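Local coordinates for glutathione S-transferase (Burkholderia glumae, PDB 4ISD), which binds glutathione and probably transfers it to electrophilic substrates, as glutathione S-transferases do, at residues F20-F25 with A169-A174; L175-L180 with R193-Q198; R197-P202 with Q206-K211. All blocks are in the same frame, centred on the assembly; numbering follows the deposited sequence.

Contact 1: residues F20-F25 with A169-A174. With GSH (glutathione), chain F.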
loop_
_atom_site.group_PDB
_atom_site.type_symbol
_atom_site.label_atom_id
_atom_site.label_comp_id
_atom_site.label_asym_id
_atom_site.label_seq_id
_atom_site.Cartn_x
_atom_site.Cartn_y
_atom_site.Cartn_z
ATOM N N PHE A 20 0.456 3.855 12.135
ATOM C CA PHE A 20 1.323 3.185 11.187
ATOM C C PHE A 20 2.694 2.944 11.779
ATOM O O PHE A 20 3.344 1.947 11.466
ATOM C CB PHE A 20 1.392 3.979 9.883
ATOM C CG PHE A 20 0.046 4.207 9.261
ATOM C CD1 PHE A 20 -0.758 3.120 8.920
ATOM C CD2 PHE A 20 -0.433 5.497 9.049
ATOM C CE1 PHE A 20 -2.018 3.313 8.356
ATOM C CE2 PHE A 20 -1.688 5.708 8.489
ATOM C CZ PHE A 20 -2.483 4.615 8.135
ATOM N N ALA A 21 3.120 3.859 12.640
ATOM C CA ALA A 21 4.329 3.665 13.414
ATOM C C ALA A 21 4.135 2.406 14.248
ATOM O O ALA A 21 4.987 1.506 14.270
ATOM C CB ALA A 21 4.574 4.862 14.309
ATOM N N MET A 22 2.986 2.338 14.909
ATOM C CA MET A 22 2.670 1.221 15.785
ATOM C C MET A 22 2.706 -0.102 15.027
ATOM O O MET A 22 3.175 -1.130 15.541
ATOM C CB MET A 22 1.302 1.433 16.405
ATOM C CG MET A 22 0.843 0.293 17.267
ATOM S SD MET A 22 -0.685 0.730 18.095
ATOM C CE MET A 22 -1.424 -0.889 18.111
ATOM N N SER A 23 2.235 -0.062 13.790
ATOM C CA SER A 23 2.216 -1.242 12.940
ATOM C C SER A 23 3.609 -1.824 12.704
ATOM O O SER A 23 3.805 -3.039 12.806
ATOM C CB SER A 23 1.574 -0.903 11.602
ATOM O OG SER A 23 1.401 -2.085 10.844
ATOM N N ALA A 24 4.572 -0.958 12.386
ATOM C CA ALA A 24 5.937 -1.415 12.116
ATOM C C ALA A 24 6.580 -1.932 13.397
ATOM O O ALA A 24 7.268 -2.961 13.401
ATOM C CB ALA A 24 6.794 -0.292 11.488
ATOM N N PHE A 25 6.366 -1.194 14.479
ATOM C CA PHE A 25 6.845 -1.595 15.783
ATOM C C PHE A 25 6.315 -2.994 16.096
ATOM O O PHE A 25 7.035 -3.826 16.659
ATOM C CB PHE A 25 6.387 -0.583 16.845
ATOM C CG PHE A 25 6.804 -0.933 18.256
ATOM C CD1 PHE A 25 6.157 -1.947 18.962
ATOM C CD2 PHE A 25 7.822 -0.229 18.885
ATOM C CE1 PHE A 25 6.534 -2.274 20.274
ATOM C CE2 PHE A 25 8.204 -0.536 20.187
ATOM C CZ PHE A 25 7.554 -1.567 20.892
ATOM N N ALA A 169 -2.026 -7.433 9.411
ATOM C CA ALA A 169 -3.252 -6.801 8.915
ATOM C C ALA A 169 -4.267 -6.590 10.017
ATOM O O ALA A 169 -5.016 -5.615 9.970
ATOM C CB ALA A 169 -3.874 -7.614 7.806
ATOM N N ASP A 170 -4.282 -7.507 10.998
ATOM C CA ASP A 170 -5.220 -7.464 12.132
ATOM C C ASP A 170 -4.967 -6.292 13.071
ATOM O O ASP A 170 -5.914 -5.650 13.527
ATOM C CB ASP A 170 -5.199 -8.762 12.941
ATOM C CG ASP A 170 -5.703 -9.951 12.149
ATOM O OD1 ASP A 170 -6.897 -9.923 11.769
ATOM O OD2 ASP A 170 -4.911 -10.909 11.915
ATOM N N THR A 171 -3.698 -6.021 13.372
ATOM C CA THR A 171 -3.351 -4.832 14.151
ATOM C C THR A 171 -3.851 -3.594 13.417
ATOM O O THR A 171 -4.464 -2.705 14.013
ATOM C CB THR A 171 -1.834 -4.672 14.315
ATOM O OG1 THR A 171 -1.260 -5.916 14.728
ATOM C CG2 THR A 171 -1.520 -3.601 15.349
ATOM N N ASP A 172 -3.584 -3.551 12.113
ATOM C CA ASP A 172 -3.962 -2.414 11.290
ATOM C C ASP A 172 -5.463 -2.227 11.283
ATOM O O ASP A 172 -5.961 -1.103 11.417
ATOM C CB ASP A 172 -3.463 -2.614 9.861
ATOM C CG ASP A 172 -1.978 -2.408 9.741
ATOM O OD1 ASP A 172 -1.378 -1.895 10.725
ATOM O OD2 ASP A 172 -1.424 -2.746 8.668
ATOM N N PHE A 173 -6.176 -3.343 11.123
ATOM C CA PHE A 173 -7.633 -3.338 11.104
ATOM C C PHE A 173 -8.179 -2.851 12.446
ATOM O O PHE A 173 -9.064 -1.985 12.492
ATOM C CB PHE A 173 -8.170 -4.739 10.814
ATOM C CG PHE A 173 -9.576 -4.752 10.308
ATOM C CD1 PHE A 173 -10.098 -3.643 9.657
ATOM C CD2 PHE A 173 -10.376 -5.870 10.472
ATOM C CE1 PHE A 173 -11.386 -3.645 9.174
ATOM C CE2 PHE A 173 -11.673 -5.878 10.003
ATOM C CZ PHE A 173 -12.181 -4.761 9.351
ATOM N N ALA A 174 -7.634 -3.406 13.530
ATOM C CA ALA A 174 -8.110 -3.098 14.870
ATOM C C ALA A 174 -7.936 -1.623 15.174
ATOM O O ALA A 174 -8.863 -0.980 15.690
ATOM C CB ALA A 174 -7.399 -3.941 15.898
HETATM N N1 GSH F . 1.018 4.713 4.153
HETATM C CA1 GSH F . 1.928 5.262 5.135
HETATM C C1 GSH F . 2.551 4.206 6.008
HETATM O O11 GSH F . 1.966 3.111 6.249
HETATM O O12 GSH F . 3.696 4.427 6.488
HETATM C CB1 GSH F . 1.311 6.375 5.943
HETATM C CG1 GSH F . 2.402 7.014 6.816
HETATM C CD1 GSH F . 1.841 8.281 7.492
HETATM O OE1 GSH F . 0.761 8.737 7.137
HETATM N N2 GSH F . 2.595 8.930 8.566
HETATM C CA2 GSH F . 2.111 10.115 9.237
HETATM C C2 GSH F . 3.031 11.269 8.980
HETATM O O2 GSH F . 4.230 11.103 8.856
HETATM C CB2 GSH F . 2.060 9.903 10.723
HETATM S SG2 GSH F . 0.412 10.243 11.290
HETATM N N3 GSH F . 2.511 12.612 8.884
HETATM C CA3 GSH F . 3.453 13.683 8.628
HETATM C C3 GSH F . 3.191 14.183 7.236
HETATM O O31 GSH F . 2.605 13.436 6.401
HETATM O O32 GSH F . 3.549 15.352 6.909
#

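Contact 2: residues L175-L180 with R193-Q198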
loop_
_atom_site.group_PDB
_atom_site.type_symbol
_atom_site.label_atom_id
_atom_site.label_comp_id
_atom_site.label_asym_id
_atom_site.label_seq_id
_atom_site.Cartn_x
_atom_site.Cartn_y
_atom_site.Cartn_z
ATOM N N LEU A 175 -6.766 -1.078 14.840
ATOM C CA LEU A 175 -6.556 0.370 14.965
ATOM C C LEU A 175 -7.609 1.157 14.200
ATOM O O LEU A 175 -8.228 2.064 14.757
ATOM C CB LEU A 175 -5.155 0.786 14.514
ATOM C CG LEU A 175 -4.084 0.037 15.307
ATOM C CD1 LEU A 175 -2.675 0.559 15.036
ATOM C CD2 LEU A 175 -4.422 0.088 16.782
ATOM N N MET A 176 -7.831 0.789 12.936
ATOM C CA MET A 176 -8.786 1.518 12.088
ATOM C C MET A 176 -10.196 1.403 12.631
ATOM O O MET A 176 -10.932 2.390 12.642
ATOM C CB MET A 176 -8.733 1.019 10.641
ATOM C CG MET A 176 -9.656 1.753 9.657
ATOM S SD MET A 176 -9.263 3.495 9.276
ATOM C CE MET A 176 -7.477 3.504 9.360
ATOM N N LEU A 177 -10.567 0.212 13.118
ATOM C CA LEU A 177 -11.918 0.006 13.648
ATOM C C LEU A 177 -12.268 0.925 14.819
ATOM O O LEU A 177 -13.433 1.060 15.164
ATOM C CB LEU A 177 -12.173 -1.458 14.023
ATOM C CG LEU A 177 -12.240 -2.429 12.839
ATOM C CD1 LEU A 177 -12.254 -3.870 13.329
ATOM C CD2 LEU A 177 -13.444 -2.131 11.938
ATOM N N ASN A 178 -11.273 1.578 15.412
ATOM C CA ASN A 178 -11.550 2.493 16.517
ATOM C C ASN A 178 -12.240 3.778 16.062
ATOM O O ASN A 178 -12.637 4.603 16.887
ATOM C CB ASN A 178 -10.284 2.786 17.333
ATOM C CG ASN A 178 -9.981 1.688 18.357
ATOM O OD1 ASN A 178 -9.116 0.823 18.142
ATOM N ND2 ASN A 178 -10.708 1.712 19.474
ATOM N N ARG A 179 -12.395 3.934 14.749
ATOM C CA ARG A 179 -13.061 5.102 14.180
ATOM C C ARG A 179 -14.563 4.900 14.155
ATOM O O ARG A 179 -15.323 5.832 13.856
ATOM C CB ARG A 179 -12.577 5.366 12.756
ATOM C CG ARG A 179 -11.097 5.637 12.632
ATOM C CD ARG A 179 -10.714 6.976 13.220
ATOM N NE ARG A 179 -9.352 7.324 12.834
ATOM C CZ ARG A 179 -8.834 8.544 12.931
ATOM N NH1 ARG A 179 -7.582 8.769 12.548
ATOM N NH2 ARG A 179 -9.573 9.538 13.405
ATOM N N LEU A 180 -14.990 3.675 14.450
ATOM C CA LEU A 180 -16.412 3.358 14.470
ATOM C C LEU A 180 -17.096 4.139 15.589
ATOM O O LEU A 180 -18.289 4.453 15.513
ATOM C CB LEU A 180 -16.625 1.853 14.638
ATOM C CG LEU A 180 -16.298 1.017 13.397
ATOM C CD1 LEU A 180 -16.611 -0.452 13.658
ATOM C CD2 LEU A 180 -17.086 1.530 12.203
ATOM N N ARG A 193 -15.006 -7.105 20.501
ATOM C CA ARG A 193 -14.166 -8.153 21.073
ATOM C C ARG A 193 -12.860 -8.298 20.297
ATOM O O ARG A 193 -11.780 -8.329 20.883
ATOM C CB ARG A 193 -14.924 -9.482 21.120
ATOM C CG ARG A 193 -15.958 -9.551 22.254
ATOM C CD ARG A 193 -16.551 -10.945 22.405
ATOM N NE ARG A 193 -17.608 -11.214 21.430
ATOM C CZ ARG A 193 -18.885 -10.876 21.605
ATOM N NH1 ARG A 193 -19.260 -10.240 22.709
ATOM N NH2 ARG A 193 -19.793 -11.172 20.685
ATOM N N TYR A 194 -12.982 -8.367 18.978
ATOM C CA TYR A 194 -11.846 -8.378 18.074
ATOM C C TYR A 194 -10.864 -7.244 18.391
ATOM O O TYR A 194 -9.668 -7.486 18.620
ATOM C CB TYR A 194 -12.346 -8.270 16.637
ATOM C CG TYR A 194 -11.258 -8.116 15.611
ATOM C CD1 TYR A 194 -10.639 -9.228 15.059
ATOM C CD2 TYR A 194 -10.867 -6.858 15.171
ATOM C CE1 TYR A 194 -9.646 -9.094 14.112
ATOM C CE2 TYR A 194 -9.876 -6.708 14.220
ATOM C CZ TYR A 194 -9.268 -7.832 13.695
ATOM O OH TYR A 194 -8.280 -7.692 12.748
ATOM N N VAL A 195 -11.366 -6.014 18.425
ATOM C CA VAL A 195 -10.519 -4.875 18.747
ATOM C C VAL A 195 -9.815 -5.080 20.097
ATOM O O VAL A 195 -8.619 -4.806 20.244
ATOM C CB VAL A 195 -11.342 -3.588 18.790
ATOM C CG1 VAL A 195 -10.474 -2.421 19.238
ATOM C CG2 VAL A 195 -11.982 -3.320 17.427
ATOM N N GLU A 196 -10.559 -5.587 21.076
ATOM C CA GLU A 196 -10.030 -5.775 22.422
ATOM C C GLU A 196 -8.933 -6.837 22.405
ATOM O O GLU A 196 -7.838 -6.630 22.948
ATOM C CB GLU A 196 -11.150 -6.174 23.381
ATOM C CG GLU A 196 -10.751 -6.129 24.862
ATOM C CD GLU A 196 -11.848 -6.604 25.796
ATOM O OE1 GLU A 196 -13.022 -6.681 25.372
ATOM O OE2 GLU A 196 -11.532 -6.899 26.968
ATOM N N ARG A 197 -9.248 -7.963 21.776
ATOM C CA ARG A 197 -8.338 -9.082 21.534
ATOM C C ARG A 197 -7.005 -8.574 20.965
ATOM O O ARG A 197 -5.923 -8.852 21.510
ATOM C CB ARG A 197 -9.014 -9.946 20.474
ATOM C CG ARG A 197 -8.849 -11.428 20.562
ATOM C CD ARG A 197 -9.567 -12.059 19.342
ATOM N NE ARG A 197 -11.002 -11.770 19.325
ATOM C CZ ARG A 197 -11.802 -11.939 18.271
ATOM N NH1 ARG A 197 -11.310 -12.368 17.115
ATOM N NH2 ARG A 197 -13.103 -11.656 18.368
ATOM N N GLN A 198 -7.108 -7.831 19.858
ATOM C CA GLN A 198 -5.950 -7.324 19.125
ATOM C C GLN A 198 -5.110 -6.296 19.893
ATOM O O GLN A 198 -3.890 -6.287 19.761
ATOM C CB GLN A 198 -6.382 -6.753 17.767
ATOM C CG GLN A 198 -6.976 -7.780 16.796
ATOM C CD GLN A 198 -6.066 -8.978 16.576
ATOM O OE1 GLN A 198 -4.846 -8.847 16.611
ATOM N NE2 GLN A 198 -6.657 -10.161 16.367
#

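Contact 3: residues R197-P202 with Q206-K211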
loop_
_atom_site.group_PDB
_atom_site.type_symbol
_atom_site.label_atom_id
_atom_site.label_comp_id
_atom_site.label_asym_id
_atom_site.label_seq_id
_atom_site.Cartn_x
_atom_site.Cartn_y
_atom_site.Cartn_z
ATOM N N ARG A 197 -9.248 -7.963 21.776
ATOM C CA ARG A 197 -8.338 -9.082 21.534
ATOM C C ARG A 197 -7.005 -8.574 20.965
ATOM O O ARG A 197 -5.923 -8.852 21.510
ATOM C CB ARG A 197 -9.014 -9.946 20.474
ATOM C CG ARG A 197 -8.849 -11.428 20.562
ATOM C CD ARG A 197 -9.567 -12.059 19.342
ATOM N NE ARG A 197 -11.002 -11.770 19.325
ATOM C CZ ARG A 197 -11.802 -11.939 18.271
ATOM N NH1 ARG A 197 -11.310 -12.368 17.115
ATOM N NH2 ARG A 197 -13.103 -11.656 18.368
ATOM N N GLN A 198 -7.108 -7.831 19.858
ATOM C CA GLN A 198 -5.950 -7.324 19.125
ATOM C C GLN A 198 -5.110 -6.296 19.893
ATOM O O GLN A 198 -3.890 -6.287 19.761
ATOM C CB GLN A 198 -6.382 -6.753 17.767
ATOM C CG GLN A 198 -6.976 -7.780 16.796
ATOM C CD GLN A 198 -6.066 -8.978 16.576
ATOM O OE1 GLN A 198 -4.846 -8.847 16.611
ATOM N NE2 GLN A 198 -6.657 -10.161 16.367
ATOM N N TRP A 199 -5.752 -5.429 20.674
ATOM C CA TRP A 199 -5.024 -4.496 21.555
ATOM C C TRP A 199 -4.303 -5.175 22.731
ATOM O O TRP A 199 -3.451 -4.559 23.374
ATOM C CB TRP A 199 -5.961 -3.412 22.105
ATOM C CG TRP A 199 -6.070 -2.235 21.211
ATOM C CD1 TRP A 199 -7.008 -2.018 20.239
ATOM C CD2 TRP A 199 -5.187 -1.102 21.181
ATOM N NE1 TRP A 199 -6.765 -0.812 19.612
ATOM C CE2 TRP A 199 -5.656 -0.233 20.175
ATOM C CE3 TRP A 199 -4.052 -0.739 21.913
ATOM C CZ2 TRP A 199 -5.029 0.975 19.890
ATOM C CZ3 TRP A 199 -3.435 0.448 21.628
ATOM C CH2 TRP A 199 -3.919 1.295 20.619
ATOM N N ALA A 200 -4.647 -6.434 23.005
ATOM C CA ALA A 200 -4.104 -7.165 24.154
ATOM C C ALA A 200 -2.844 -7.985 23.854
ATOM O O ALA A 200 -2.269 -8.594 24.757
ATOM C CB ALA A 200 -5.197 -8.074 24.789
ATOM N N ARG A 201 -2.420 -8.022 22.596
ATOM C CA ARG A 201 -1.192 -8.733 22.239
ATOM C C ARG A 201 -0.003 -8.105 22.964
ATOM O O ARG A 201 0.068 -6.886 23.093
ATOM C CB ARG A 201 -0.988 -8.735 20.716
ATOM C CG ARG A 201 -2.086 -9.503 19.969
ATOM C CD ARG A 201 -1.774 -9.730 18.515
ATOM N NE ARG A 201 -0.545 -10.492 18.330
ATOM C CZ ARG A 201 -0.494 -11.815 18.201
ATOM N NH1 ARG A 201 -1.604 -12.540 18.239
ATOM N NH2 ARG A 201 0.674 -12.415 18.035
ATOM N N PRO A 202 0.899 -8.936 23.502
ATOM C CA PRO A 202 2.077 -8.358 24.157
ATOM C C PRO A 202 2.838 -7.376 23.255
ATOM O O PRO A 202 3.390 -6.413 23.788
ATOM C CB PRO A 202 2.931 -9.583 24.479
ATOM C CG PRO A 202 1.951 -10.677 24.645
ATOM C CD PRO A 202 0.777 -10.384 23.761
ATOM N N GLN A 206 3.524 -3.600 24.339
ATOM C CA GLN A 206 4.876 -3.089 24.435
ATOM C C GLN A 206 4.881 -1.661 23.912
ATOM O O GLN A 206 5.596 -0.804 24.455
ATOM C CB GLN A 206 5.836 -3.958 23.623
ATOM C CG GLN A 206 6.316 -5.196 24.334
ATOM C CD GLN A 206 7.139 -4.848 25.541
ATOM O OE1 GLN A 206 7.794 -3.804 25.572
ATOM N NE2 GLN A 206 7.102 -5.706 26.557
ATOM N N TRP A 207 4.066 -1.414 22.872
ATOM C CA TRP A 207 3.934 -0.083 22.268
ATOM C C TRP A 207 3.277 0.924 23.205
ATOM O O TRP A 207 3.770 2.052 23.330
ATOM C CB TRP A 207 3.169 -0.130 20.944
ATOM C CG TRP A 207 2.773 1.222 20.424
ATOM C CD1 TRP A 207 1.590 1.868 20.638
ATOM C CD2 TRP A 207 3.565 2.093 19.597
ATOM N NE1 TRP A 207 1.599 3.088 20.002
ATOM C CE2 TRP A 207 2.795 3.248 19.351
ATOM C CE3 TRP A 207 4.844 2.002 19.031
ATOM C CZ2 TRP A 207 3.262 4.308 18.565
ATOM C CZ3 TRP A 207 5.310 3.063 18.251
ATOM C CH2 TRP A 207 4.523 4.200 18.033
ATOM N N VAL A 208 2.178 0.542 23.859
ATOM C CA VAL A 208 1.535 1.487 24.781
ATOM C C VAL A 208 2.413 1.731 26.009
ATOM O O VAL A 208 2.339 2.792 26.638
ATOM C CB VAL A 208 0.064 1.116 25.180
ATOM C CG1 VAL A 208 -0.503 0.005 24.288
ATOM C CG2 VAL A 208 -0.020 0.744 26.613
ATOM N N LYS A 209 3.270 0.757 26.311
ATOM C CA LYS A 209 4.263 0.878 27.385
ATOM C C LYS A 209 5.417 1.806 26.994
ATOM O O LYS A 209 5.881 2.608 27.798
ATOM C CB LYS A 209 4.801 -0.509 27.780
ATOM C CG LYS A 209 6.206 -0.527 28.391
ATOM C CD LYS A 209 6.179 -0.364 29.910
ATOM C CE LYS A 209 7.469 -0.886 30.552
ATOM N NZ LYS A 209 8.071 0.106 31.490
ATOM N N GLN A 210 5.892 1.684 25.763
ATOM C CA GLN A 210 6.975 2.547 25.304
ATOM C C GLN A 210 6.465 3.984 25.195
ATOM O O GLN A 210 7.157 4.932 25.580
ATOM C CB GLN A 210 7.511 2.067 23.958
ATOM C CG GLN A 210 8.522 3.002 23.332
ATOM C CD GLN A 210 9.924 2.448 23.376
ATOM O OE1 GLN A 210 10.118 1.249 23.597
ATOM N NE2 GLN A 210 10.916 3.314 23.165
ATOM N N LYS A 211 5.246 4.123 24.673
ATOM C CA LYS A 211 4.572 5.409 24.580
ATOM C C LYS A 211 4.422 6.030 25.957
ATOM O O LYS A 211 4.934 7.123 26.201
ATOM C CB LYS A 211 3.195 5.244 23.949
ATOM C CG LYS A 211 2.319 6.475 24.110
ATOM C CD LYS A 211 0.965 6.315 23.435
ATOM C CE LYS A 211 0.141 7.592 23.569
ATOM N NZ LYS A 211 -1.060 7.579 22.684
#

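Contact 1: residues F20-F25 with A169-A174
Ser23 reaches across to the carboxylate of Asp172, where the thioredoxin-like N-terminal domain meets the all-helical C-terminal domain of the glutathione S-transferase fold. Its hydroxyl gives a hydrogen bond of 2.8 Å from OG to Asp172 OD1, received on the syn lone pair, the side facing the other carboxylate oxygen. With OG swung opposite the backbone N (chi1 -173°), the hydroxyl of helix 19-31 is placed beside the carboxylate on helix 168-177. The other carboxylate oxygen, OD2, takes a salt bridge from Arg112 and a hydrogen bond from Gln108, both on helix 98-113. This buried carboxylate therefore joins three helices, and the nearby arginine would be expected to favour its charged form. Arg112 also binds glutathione through NE, so Asp172 stands in the second shell of the ligand and may help fix the place of Arg112. Phe20, on the same helix as Ser23, lies in the glutathione pocket: its CD2 is 3.7 Å from CB1 of the ligand, which approaches the ring obliquely. Beside the polar pair, Met22 and Thr171 add an apolar touch, the methionine chain bending at its thioether to bring CE to 3.9 Å from Thr171 CG2.

Contact 2: residues L175-L180 with R193-Q198
The backbones come closest at Leu177 and Val195, whose CA atoms are 7.2 Å apart, with the C-terminal part of helix 168-177, which a 3-10 segment follows, lying beside helix 189-199. Leu177 carries the contact with two parts of its side chain. Its CB lies 3.9 Å from Val195 CG2, while the CD1 branch reaches Tyr194, at 3.8 Å from CD2 of the ring. That methyl meets the ring obliquely, and the leucine and tyrosine side chains run at about a right angle to each other. Val195 thus divides its methyls: CG2 faces the leucine, and CG1, opposite its own backbone N (chi1 175°), turns to Asn178, 3.7 Å from the amide OD1. The same oxygen accepts a hydrogen bond from the indole NE1 of Trp199, whereas its touch on the valine methyl is packing. Over one face of the Tyr194 ring, CG of Gln198 sits above the centre at 3.8 Å, one helical turn further on. The phenol OH is hydrogen-bonded to Asp170, which ties the far end of the ring back to helix 168-177. Leu177 also packs on Leu147 and Ala151, so this apolar seam continues into helix 139-154 within the C-terminal helical domain, while Leu175 turns to helix 19-31 of the thioredoxin-like domain.

Contact 3: residues R197-P202 with Q206-K211
Trp199 presents the rim of its indole to Val208: CZ3 lies 4.0 Å from Val208 CG1, and the methyl sits at the ring edge, in its plane, rather than over a face. The two side chains meet at a slant, the tryptophan arriving from the end of helix 189-199 and the valine from the second turn of helix 202-212. Nearer the turn, the two segments are joined through the backbone. Gln206 N gives a hydrogen bond of 2.9 Å to Pro202 O, the i to i+4 bond of the first helical turn. It is somewhat bent, with an angle of 143° at the hydrogen, and the donor is tilted 28° from the carbonyl plane. In the side chain of Gln206, chi1 (-83°) puts CG beside its own backbone N and so near the carbonyl bonded to it, 3.2 Å from Pro202 O. A further bend at chi2 turns the amide.

One shell out, the indole packs on Leu175 of helix 168-177, and the Trp199 backbone O accepts a bond from Gln205 NE2. Arg201 occupies the N-cap position of helix 202-212; its guanidinium forms a salt bridge with Glu30 and a cation-pi contact with Trp166. On the same helix, Trp207 meets Phe25 edge-to-face. The whole is a pair of consecutive helices joined by a short turn near the end of the glutathione S-transferase C-terminal domain: the chain changes direction at Ala200-Arg201, Pro202 begins the next helix, and that helix packs on helix 19-31 of the thioredoxin-like domain.

Overall arrangement
From the N terminus, contact 1 closes by far the longest loop: 143 residues separate 20-25 from 169-174, taking in most of the sheet and the helices between, and the contact joins the two domains. Contact 2 opens only after that loop is closed, bringing 175-180 against 193-198 over 12 intervening residues. Contact 3 shares Arg197 and Gln198 with contact 2; its segments are three residues apart, all within helix 202-212, so it closes only a tight local turn. Contact 1 is in series with the other two, contact 3 starts on the stretch where contact 2 ends, and none nests or crosses. Yet they meet in space: Met22 of contact 1 packs against both Leu175 and Trp207, so the final helix returns to the first domain.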